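Local coordinates for protein endopolygalacturonase (Chondrostereum purpureum, PDB 1KCC) that probably hydrolyses the alpha-1,4-galacturonosyl linkages of polygalacturonate in plant cell walls, at residues I122-T127 / F155-N160; S221-R226 / A252-L257; T137-A142 / I168-D173. One frame throughout, in Å; residues are numbered along the deposited sequence. Where two conformers were deposited one is given.

Contact 1 (I122-T127 / F155-N160); sequences ISVGPT and FDVSAN. With NA (sodium ion), chain F; NAG (2-acetamido-2-deoxy-beta-D-glucopyranose), chain D.
Ile122 and Phe155 lie side by side on neighbouring parallel strands and point the same way, the methyl CD1 of Ile122 reaching CE1 of the ring at 3.8 Å. CG1 of Ile122 and CG of Phe155 both sit beside the backbone N (chi1 -56° in each), equal torsions that keep the two side chains alongside. Val124 and Val157 repeat the pairing two residues on, Val124 CB facing Val157 CG2 at 4.2 Å. These paired side chains line the interior of the right-handed parallel beta-helix of this family, where branched and aromatic residues fill the core enclosed by the coils; Val124 also meets Leu131 and Leu133 of strand 130-139. Ser123 and Asp156 occupy the other face, on the side of the bound galacturonate. The backbones are joined by nearly straight bonds, among them Val124 N to Asp156 O at 2.8 Å. Gly125 then takes a positive phi of 119°, where a side chain would jam against the preceding carbonyl, and a cis peptide leads into Pro126. Thr127 turns OG1 onto the carbonyl O of Asn160 at 2.7 Å, tilted 20° from the carbonyl plane. At the end of its strand, Ser158 turns OG to a sodium ion, 3.0 Å away.

Contact 2 (S221-R226 / A252-L257); sequences SMYGVR and AKYGVL. With GTR (beta-D-galactopyranuronic acid), chain B.
Residues 221-226 and 252-257 run parallel round a corner, with Lys253 as an extra residue between the Met222-Ala252 and Tyr223-Tyr254 pairs, so that Met222 O accepts from Lys253 N at 2.8 Å and more weakly from Tyr254 N; Val225 N to Gly255 O is one further bond. Gly224 suits the bend, since a CB there would strike Gly255 O. Lys253 lies alongside Tyr223 and, bent at chi3 (51°), brings NZ to the phenol OH of Tyr223 at 2.7 Å; both polar ends also bind Asp265, which probably balances the ammonium charge. Tyr254 sets CD2 at the edge of the Tyr223 ring, 3.8 Å from CE1. Such stacking of equivalent residues is a hallmark of the parallel beta-helix, and Val225 with Val256 continues it on the inward side, CG2 to CG2 at 3.9 Å. Arg226 folds back over Tyr223: its CD lies above the ring centre, and tyrosine CE2 sits 3.4 Å above the guanidinium plane. With one face against the tyrosine, the guanidinium grips the galacturonate carboxylate through NH2 to O6A at 2.8 Å (167°) and, longer and more bent, NH1 to O6B at 3.2 Å; NH2 also forms a salt bridge to Asp174.

Contact 3 (T137-A142 / I168-D173); sequences TVDDFA and IVKNQD. With GTR (beta-D-galactopyranuronic acid), chain B.
Apolar contact joins Val138 to Val169, whose side chains point into the body of the beta-helix, CB of the first 4.3 Å from CG2 of the second. On the opposite face Thr137 and Ile168 lie side by side, OG1 3.9 Å from Ile168 CB, beta-branched residues suited to an extended strand. Backbone hydrogen bonds join the parallel strands: Lys170 N gives a nearly straight bond to Val138 O at 2.9 Å, and Asp140 N closes the series on Lys170 O at a more bent 139°. Beyond the strands, side chains take over. Asp139 OD1 accepts from Phe141 N at 3.0 Å, an Asx turn that starts the chain into its 3-10 segment. Gln172, folded at chi2 (78°), swings NE2 back to Asp140 O at 2.9 Å; the acceptor O lies in the amide plane, but the donor stands 39° out of the carbonyl plane. Its OE1 accepts from Thr152. Charge is handled through water: Asp139 OD2 and Lys170 NZ, 4.8 Å apart, share one molecule. Next to Gln172, Asp173 OD1 accepts the O4 hydroxyl of the galacturonate at 2.7 Å. An amide bonded at both ends thus fixes the loop just before a ligand-binding carboxylate, consistent with a second-shell role for Gln172.

From the N terminus, residues 122-127 come first and 137-142 soon after; the chain then returns as 155-160 beside the former, closing contact 1, and as 168-173 beside the latter, closing contact 3. The two loops therefore cross, each about one coil of the beta-helix long, and they pair different walls of the same two coils. Their side chains meet in the core, where Phe155 CE2 lies 3.6 Å from Val169 CG2. Contact 2 follows in series, joining later coils at the corner between the sheet carrying 207-221 and the one containing 254-259, which also holds both strands of contact 1. Contacts 2 and 3 do not touch, but Arg226 and Asp173 hold the same galacturonate between them.

Contact 1 (I122-T127 / F155-N160)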
loop_
_atom_site.group_PDB
_atom_site.type_symbol
_atom_site.label_atom_id
_atom_site.label_comp_id
_atom_site.label_asym_id
_atom_site.label_seq_id
_atom_site.Cartn_x
_atom_site.Cartn_y
_atom_site.Cartn_z
ATOM N N ILE A 122 0.077 -5.308 5.275
ATOM C CA ILE A 122 0.791 -4.477 6.235
ATOM C C ILE A 122 0.084 -3.118 6.367
ATOM O O ILE A 122 0.001 -2.362 5.397
ATOM C CB ILE A 122 2.265 -4.257 5.847
ATOM C CG1 ILE A 122 2.971 -5.612 5.675
ATOM C CG2 ILE A 122 2.990 -3.398 6.860
ATOM C CD1 ILE A 122 4.409 -5.529 5.202
ATOM N N SER A 123 -0.405 -2.828 7.567
ATOM C CA SER A 123 -0.970 -1.524 7.913
ATOM C C SER A 123 0.105 -0.712 8.629
ATOM O O SER A 123 0.709 -1.173 9.568
ATOM C CB SER A 123 -2.170 -1.737 8.787
ATOM O OG SER A 123 -2.691 -0.501 9.259
ATOM N N VAL A 124 0.298 0.516 8.127
ATOM C CA VAL A 124 1.316 1.394 8.609
ATOM C C VAL A 124 0.693 2.616 9.222
ATOM O O VAL A 124 -0.052 3.347 8.573
ATOM C CB VAL A 124 2.220 1.835 7.435
ATOM C CG1 VAL A 124 3.318 2.756 7.907
ATOM C CG2 VAL A 124 2.740 0.599 6.661
ATOM N N GLY A 125 1.034 2.880 10.475
ATOM C CA GLY A 125 0.664 4.115 11.156
ATOM C C GLY A 125 -0.200 3.842 12.368
ATOM O O GLY A 125 -0.776 2.755 12.548
ATOM N N PRO A 126 -0.354 4.862 13.195
ATOM C CA PRO A 126 0.272 6.185 13.046
ATOM C C PRO A 126 1.754 6.143 13.443
ATOM O O PRO A 126 2.243 5.183 14.042
ATOM C CB PRO A 126 -0.530 7.083 14.008
ATOM C CG PRO A 126 -0.980 6.128 15.081
ATOM C CD PRO A 126 -1.240 4.813 14.364
ATOM N N THR A 127 2.419 7.238 13.124
ATOM C CA THR A 127 3.850 7.380 13.393
ATOM C C THR A 127 4.057 8.507 14.436
ATOM O O THR A 127 3.261 9.387 14.602
ATOM C CB THR A 127 4.651 7.686 12.133
ATOM O OG1 THR A 127 4.065 8.875 11.566
ATOM C CG2 THR A 127 4.577 6.554 11.142
ATOM N N PHE A 155 0.669 -2.578 1.272
ATOM C CA PHE A 155 0.862 -1.594 2.312
ATOM C C PHE A 155 -0.329 -0.631 2.321
ATOM O O PHE A 155 -0.608 -0.035 1.289
ATOM C CB PHE A 155 2.120 -0.743 2.083
ATOM C CG PHE A 155 3.368 -1.568 1.936
ATOM C CD1 PHE A 155 4.121 -1.906 3.085
ATOM C CD2 PHE A 155 3.824 -2.004 0.709
ATOM C CE1 PHE A 155 5.281 -2.673 2.927
ATOM C CE2 PHE A 155 4.950 -2.770 0.572
ATOM C CZ PHE A 155 5.703 -3.127 1.688
ATOM N N ASP A 156 -1.003 -0.529 3.468
ATOM C CA ASP A 156 -2.051 0.481 3.661
ATOM C C ASP A 156 -1.514 1.519 4.613
ATOM O O ASP A 156 -1.137 1.180 5.769
ATOM C CB ASP A 156 -3.289 -0.191 4.238
ATOM C CG ASP A 156 -3.964 -1.123 3.265
ATOM O OD1 ASP A 156 -4.034 -0.723 2.051
ATOM O OD2 ASP A 156 -4.484 -2.167 3.650
ATOM N N VAL A 157 -1.424 2.768 4.171
ATOM C CA VAL A 157 -0.733 3.801 4.944
ATOM C C VAL A 157 -1.692 4.899 5.372
ATOM O O VAL A 157 -2.287 5.571 4.524
ATOM C CB VAL A 157 0.442 4.420 4.117
ATOM C CG1 VAL A 157 1.153 5.473 4.961
ATOM C CG2 VAL A 157 1.408 3.341 3.646
ATOM N N SER A 158 -1.775 5.087 6.698
ATOM C CA SER A 158 -2.460 6.242 7.280
ATOM C C SER A 158 -1.481 6.764 8.320
ATOM O O SER A 158 -1.463 6.340 9.496
ATOM C CB SER A 158 -3.786 5.901 7.923
ATOM O OG SER A 158 -4.734 5.545 6.882
ATOM N N ALA A 159 -0.595 7.668 7.877
ATOM C CA ALA A 159 0.541 8.037 8.707
ATOM C C ALA A 159 1.282 9.192 8.058
ATOM O O ALA A 159 1.235 9.367 6.835
ATOM C CB ALA A 159 1.500 6.863 8.783
ATOM N N ASN A 160 2.040 9.922 8.871
ATOM C CA ASN A 160 2.959 10.924 8.349
ATOM C C ASN A 160 4.370 10.389 8.285
ATOM O O ASN A 160 4.767 9.509 9.080
ATOM C CB ASN A 160 2.990 12.166 9.274
ATOM C CG ASN A 160 1.582 12.752 9.422
ATOM O OD1 ASN A 160 0.873 12.966 8.432
ATOM N ND2 ASN A 160 1.154 12.986 10.659
HETATM NA NA NA F . -4.699 2.658 6.093
HETATM C C1 NAG D . 5.916 13.995 11.127
HETATM C C2 NAG D . 7.101 15.013 11.082
HETATM C C3 NAG D . 6.595 16.223 11.915
HETATM C C4 NAG D . 5.324 16.765 11.258
HETATM C C5 NAG D . 4.225 15.757 10.883
HETATM C C6 NAG D . 3.499 16.284 9.624
HETATM C C7 NAG D . 9.425 14.016 11.292
HETATM C C8 NAG D . 10.367 13.519 12.262
HETATM N N2 NAG D . 8.248 14.488 11.811
HETATM O O3 NAG D . 7.589 17.284 11.760
HETATM O O4 NAG D . 4.853 17.904 12.054
HETATM O O5 NAG D . 4.858 14.549 10.359
HETATM O O6 NAG D . 4.241 15.794 8.478
HETATM O O7 NAG D . 9.687 13.981 10.119
HETATM O O HOH W 1 1.002 9.519 11.785
HETATM O O HOH W 2 2.079 11.696 13.214
#

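Contact 2 (S221-R226 / A252-L257)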
loop_
_atom_site.group_PDB
_atom_site.type_symbol
_atom_site.label_atom_id
_atom_site.label_comp_id
_atom_site.label_asym_id
_atom_site.label_seq_id
_atom_site.Cartn_x
_atom_site.Cartn_y
_atom_site.Cartn_z
ATOM N N SER A 221 -1.021 -5.708 -13.778
ATOM C CA SER A 221 -1.857 -5.071 -12.786
ATOM C C SER A 221 -3.088 -4.495 -13.428
ATOM O O SER A 221 -3.131 -4.199 -14.641
ATOM C CB SER A 221 -1.072 -4.000 -12.024
ATOM O OG SER A 221 -0.040 -4.582 -11.248
ATOM N N MET A 222 -4.137 -4.266 -12.620
ATOM C CA MET A 222 -5.388 -3.744 -13.171
ATOM C C MET A 222 -5.298 -2.260 -13.500
ATOM O O MET A 222 -5.974 -1.786 -14.437
ATOM C CB MET A 222 -6.543 -3.959 -12.161
ATOM C CG MET A 222 -6.811 -5.457 -12.068
ATOM S SD MET A 222 -8.461 -5.783 -11.472
ATOM C CE MET A 222 -9.043 -4.146 -11.305
ATOM N N TYR A 223 -4.519 -1.515 -12.726
ATOM C CA TYR A 223 -4.305 -0.072 -12.914
ATOM C C TYR A 223 -2.817 0.170 -12.746
ATOM O O TYR A 223 -2.118 -0.595 -12.049
ATOM C CB TYR A 223 -5.047 0.768 -11.892
ATOM C CG TYR A 223 -6.536 0.489 -11.745
ATOM C CD1 TYR A 223 -7.496 1.194 -12.445
ATOM C CD2 TYR A 223 -6.930 -0.508 -10.832
ATOM C CE1 TYR A 223 -8.813 0.903 -12.254
ATOM C CE2 TYR A 223 -8.288 -0.762 -10.659
ATOM C CZ TYR A 223 -9.228 -0.050 -11.413
ATOM O OH TYR A 223 -10.563 -0.306 -11.182
ATOM N N GLY A 224 -2.316 1.238 -13.372
ATOM C CA GLY A 224 -0.908 1.629 -13.125
ATOM C C GLY A 224 -0.796 2.465 -11.864
ATOM O O GLY A 224 -0.300 2.026 -10.844
ATOM N N VAL A 225 -1.305 3.732 -11.970
ATOM C CA VAL A 225 -1.415 4.588 -10.791
ATOM C C VAL A 225 -2.843 5.138 -10.729
ATOM O O VAL A 225 -3.476 5.405 -11.760
ATOM C CB VAL A 225 -0.366 5.727 -10.767
ATOM C CG1 VAL A 225 1.034 5.167 -10.777
ATOM C CG2 VAL A 225 -0.578 6.695 -11.954
ATOM N N ARG A 226 -3.318 5.295 -9.495
ATOM C CA ARG A 226 -4.630 5.857 -9.250
ATOM C C ARG A 226 -4.605 6.862 -8.108
ATOM O O ARG A 226 -3.918 6.655 -7.111
ATOM C CB ARG A 226 -5.649 4.799 -8.844
ATOM C CG ARG A 226 -6.242 4.002 -9.977
ATOM C CD ARG A 226 -7.501 3.252 -9.349
ATOM N NE ARG A 226 -6.925 2.217 -8.478
ATOM C CZ ARG A 226 -7.750 1.300 -7.901
ATOM N NH1 ARG A 226 -9.064 1.339 -8.080
ATOM N NH2 ARG A 226 -7.201 0.353 -7.104
ATOM N N ALA A 252 -4.418 -3.738 -17.275
ATOM C CA ALA A 252 -5.684 -4.218 -17.867
ATOM C C ALA A 252 -6.774 -3.176 -18.016
ATOM O O ALA A 252 -7.552 -3.276 -18.973
ATOM C CB ALA A 252 -6.275 -5.346 -17.014
ATOM N N LYS A 253 -6.884 -2.188 -17.087
ATOM C CA LYS A 253 -8.049 -1.288 -17.052
ATOM C C LYS A 253 -7.644 0.126 -17.360
ATOM O O LYS A 253 -8.065 0.637 -18.405
ATOM C CB LYS A 253 -8.851 -1.309 -15.714
ATOM C CG LYS A 253 -9.507 -2.633 -15.373
ATOM C CD LYS A 253 -10.453 -2.470 -14.156
ATOM C CE LYS A 253 -11.478 -1.322 -14.253
ATOM N NZ LYS A 253 -12.323 -1.146 -13.023
ATOM N N TYR A 254 -6.870 0.779 -16.522
ATOM C CA TYR A 254 -6.422 2.161 -16.788
ATOM C C TYR A 254 -4.962 2.322 -16.438
ATOM O O TYR A 254 -4.509 1.957 -15.350
ATOM C CB TYR A 254 -7.147 3.187 -15.939
ATOM C CG TYR A 254 -8.621 3.334 -16.185
ATOM C CD1 TYR A 254 -9.082 4.358 -17.034
ATOM C CD2 TYR A 254 -9.542 2.506 -15.600
ATOM C CE1 TYR A 254 -10.431 4.538 -17.286
ATOM C CE2 TYR A 254 -10.917 2.665 -15.839
ATOM C CZ TYR A 254 -11.325 3.692 -16.668
ATOM O OH TYR A 254 -12.699 3.847 -16.918
ATOM N N GLY A 255 -4.181 2.908 -17.377
ATOM C CA GLY A 255 -2.825 3.276 -17.034
ATOM C C GLY A 255 -2.759 4.274 -15.871
ATOM O O GLY A 255 -2.035 4.049 -14.903
ATOM N N VAL A 256 -3.512 5.350 -16.024
ATOM C CA VAL A 256 -3.714 6.363 -14.985
ATOM C C VAL A 256 -5.193 6.567 -14.835
ATOM O O VAL A 256 -5.891 6.834 -15.822
ATOM C CB VAL A 256 -3.056 7.721 -15.365
ATOM C CG1 VAL A 256 -3.333 8.780 -14.312
ATOM C CG2 VAL A 256 -1.593 7.520 -15.670
ATOM N N LEU A 257 -5.711 6.475 -13.592
ATOM C CA LEU A 257 -7.072 6.898 -13.309
ATOM C C LEU A 257 -7.053 7.808 -12.096
ATOM O O LEU A 257 -6.696 7.414 -10.989
ATOM C CB LEU A 257 -7.990 5.686 -13.070
ATOM C CG LEU A 257 -9.450 6.024 -12.703
ATOM C CD1 LEU A 257 -10.186 6.737 -13.835
ATOM C CD2 LEU A 257 -10.251 4.775 -12.308
HETATM C C1 GTR B . -11.954 -4.387 -6.091
HETATM C C2 GTR B . -12.193 -4.720 -4.627
HETATM C C3 GTR B . -12.518 -3.519 -3.894
HETATM C C4 GTR B . -11.402 -2.438 -4.011
HETATM C C5 GTR B . -11.185 -2.238 -5.524
HETATM C C6 GTR B . -10.033 -1.286 -5.774
HETATM O O1 GTR B . -11.616 -5.527 -6.822
HETATM O O2 GTR B . -13.260 -5.686 -4.542
HETATM O O3 GTR B . -12.689 -3.856 -2.452
HETATM O O4 GTR B . -10.212 -2.885 -3.344
HETATM O O5 GTR B . -10.864 -3.479 -6.190
HETATM O O6A GTR B . -8.947 -1.655 -6.271
HETATM O O6B GTR B . -10.266 -0.111 -5.464
#

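Contact 3 (T137-A142 / I168-D173)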
loop_
_atom_site.group_PDB
_atom_site.type_symbol
_atom_site.label_atom_id
_atom_site.label_comp_id
_atom_site.label_asym_id
_atom_site.label_seq_id
_atom_site.Cartn_x
_atom_site.Cartn_y
_atom_site.Cartn_z
ATOM N N THR A 137 9.139 -7.997 1.408
ATOM C CA THR A 137 8.386 -8.681 0.370
ATOM C C THR A 137 7.012 -9.040 0.905
ATOM O O THR A 137 6.942 -9.720 1.944
ATOM C CB THR A 137 9.109 -9.944 -0.094
ATOM O OG1 THR A 137 10.344 -9.576 -0.697
ATOM C CG2 THR A 137 8.306 -10.736 -1.145
ATOM N N VAL A 138 5.947 -8.674 0.184
ATOM C CA VAL A 138 4.614 -9.209 0.446
ATOM C C VAL A 138 4.365 -10.195 -0.676
ATOM O O VAL A 138 4.118 -9.811 -1.817
ATOM C CB VAL A 138 3.511 -8.117 0.491
ATOM C CG1 VAL A 138 2.161 -8.769 0.634
ATOM C CG2 VAL A 138 3.819 -7.142 1.625
ATOM N N ASP A 139 4.515 -11.489 -0.358
ATOM C CA ASP A 139 4.323 -12.546 -1.349
ATOM C C ASP A 139 2.961 -13.183 -1.116
ATOM O O ASP A 139 2.794 -14.090 -0.293
ATOM C CB ASP A 139 5.429 -13.590 -1.274
ATOM C CG ASP A 139 5.244 -14.633 -2.360
ATOM O OD1 ASP A 139 4.172 -14.704 -3.005
ATOM O OD2 ASP A 139 6.211 -15.392 -2.597
ATOM N N ASP A 140 1.956 -12.647 -1.836
ATOM C CA ASP A 140 0.621 -13.221 -1.916
ATOM C C ASP A 140 0.379 -13.801 -3.284
ATOM O O ASP A 140 -0.771 -13.959 -3.692
ATOM C CB ASP A 140 -0.456 -12.184 -1.544
ATOM C CG ASP A 140 -0.473 -11.880 -0.068
ATOM O OD1 ASP A 140 0.107 -12.557 0.768
ATOM O OD2 ASP A 140 -1.171 -10.841 0.250
ATOM N N PHE A 141 1.428 -14.194 -4.007
ATOM C CA PHE A 141 1.251 -14.742 -5.362
ATOM C C PHE A 141 0.293 -15.948 -5.394
ATOM O O PHE A 141 -0.437 -16.120 -6.375
ATOM C CB PHE A 141 2.624 -15.103 -5.919
ATOM C CG PHE A 141 2.542 -15.698 -7.315
ATOM C CD1 PHE A 141 2.234 -14.873 -8.408
ATOM C CD2 PHE A 141 2.685 -17.044 -7.566
ATOM C CE1 PHE A 141 2.116 -15.356 -9.693
ATOM C CE2 PHE A 141 2.605 -17.537 -8.859
ATOM C CZ PHE A 141 2.293 -16.693 -9.936
ATOM N N ALA A 142 0.350 -16.782 -4.331
ATOM C CA ALA A 142 -0.543 -17.953 -4.305
ATOM C C ALA A 142 -2.002 -17.527 -4.403
ATOM O O ALA A 142 -2.844 -18.367 -4.798
ATOM C CB ALA A 142 -0.255 -18.718 -2.993
ATOM N N ILE A 168 8.859 -5.504 -2.551
ATOM C CA ILE A 168 8.319 -6.330 -3.605
ATOM C C ILE A 168 6.915 -6.746 -3.155
ATOM O O ILE A 168 6.812 -7.266 -2.049
ATOM C CB ILE A 168 9.185 -7.555 -3.855
ATOM C CG1 ILE A 168 10.555 -7.150 -4.386
ATOM C CG2 ILE A 168 8.473 -8.545 -4.783
ATOM C CD1 ILE A 168 11.502 -8.315 -4.581
ATOM N N VAL A 169 5.910 -6.508 -3.990
ATOM C CA VAL A 169 4.546 -6.943 -3.657
ATOM C C VAL A 169 3.965 -7.740 -4.839
ATOM O O VAL A 169 3.940 -7.253 -5.963
ATOM C CB VAL A 169 3.631 -5.734 -3.406
ATOM C CG1 VAL A 169 2.202 -6.193 -3.131
ATOM C CG2 VAL A 169 4.176 -4.888 -2.248
ATOM N N LYS A 170 3.532 -8.952 -4.537
ATOM C CA LYS A 170 2.841 -9.841 -5.490
ATOM C C LYS A 170 1.487 -10.132 -4.876
ATOM O O LYS A 170 1.404 -10.818 -3.851
ATOM C CB LYS A 170 3.621 -11.160 -5.651
ATOM C CG LYS A 170 5.049 -10.921 -6.158
ATOM C CD LYS A 170 5.826 -12.228 -6.212
ATOM C CE LYS A 170 7.227 -12.026 -6.787
ATOM N NZ LYS A 170 8.052 -13.311 -6.490
ATOM N N ASN A 171 0.421 -9.573 -5.443
ATOM C CA ASN A 171 -0.844 -9.614 -4.727
ATOM C C ASN A 171 -2.012 -9.461 -5.702
ATOM O O ASN A 171 -1.872 -9.674 -6.922
ATOM C CB ASN A 171 -0.897 -8.593 -3.591
ATOM C CG ASN A 171 -0.970 -7.171 -4.143
ATOM O OD1 ASN A 171 -0.735 -6.957 -5.356
ATOM N ND2 ASN A 171 -1.337 -6.231 -3.297
ATOM N N GLN A 172 -3.188 -9.126 -5.136
ATOM C CA GLN A 172 -4.462 -9.049 -5.884
ATOM C C GLN A 172 -5.196 -7.767 -5.631
ATOM O O GLN A 172 -6.368 -7.652 -6.006
ATOM C CB GLN A 172 -5.381 -10.237 -5.594
ATOM C CG GLN A 172 -4.795 -11.616 -5.958
ATOM C CD GLN A 172 -3.792 -12.104 -4.928
ATOM O OE1 GLN A 172 -3.997 -11.997 -3.693
ATOM N NE2 GLN A 172 -2.713 -12.715 -5.407
ATOM N N ASP A 173 -4.554 -6.766 -4.983
ATOM C CA ASP A 173 -5.215 -5.476 -4.795
ATOM C C ASP A 173 -4.119 -4.415 -4.799
ATOM O O ASP A 173 -3.018 -4.653 -5.354
ATOM C CB ASP A 173 -6.090 -5.447 -3.520
ATOM C CG ASP A 173 -7.234 -4.415 -3.609
ATOM O OD1 ASP A 173 -8.396 -4.820 -3.811
ATOM O OD2 ASP A 173 -6.972 -3.207 -3.484
HETATM C C1 GTR B . -11.954 -4.387 -6.091
HETATM C C2 GTR B . -12.193 -4.720 -4.627
HETATM C C3 GTR B . -12.518 -3.519 -3.894
HETATM C C4 GTR B . -11.402 -2.438 -4.011
HETATM C C5 GTR B . -11.185 -2.238 -5.524
HETATM C C6 GTR B . -10.033 -1.286 -5.774
HETATM O O1 GTR B . -11.616 -5.527 -6.822
HETATM O O2 GTR B . -13.260 -5.686 -4.542
HETATM O O3 GTR B . -12.689 -3.856 -2.452
HETATM O O4 GTR B . -10.212 -2.885 -3.344
HETATM O O5 GTR B . -10.864 -3.479 -6.190
HETATM O O6A GTR B . -8.947 -1.655 -6.271
HETATM O O6B GTR B . -10.266 -0.111 -5.464
HETATM O O HOH W 3 8.299 -13.921 -3.707
#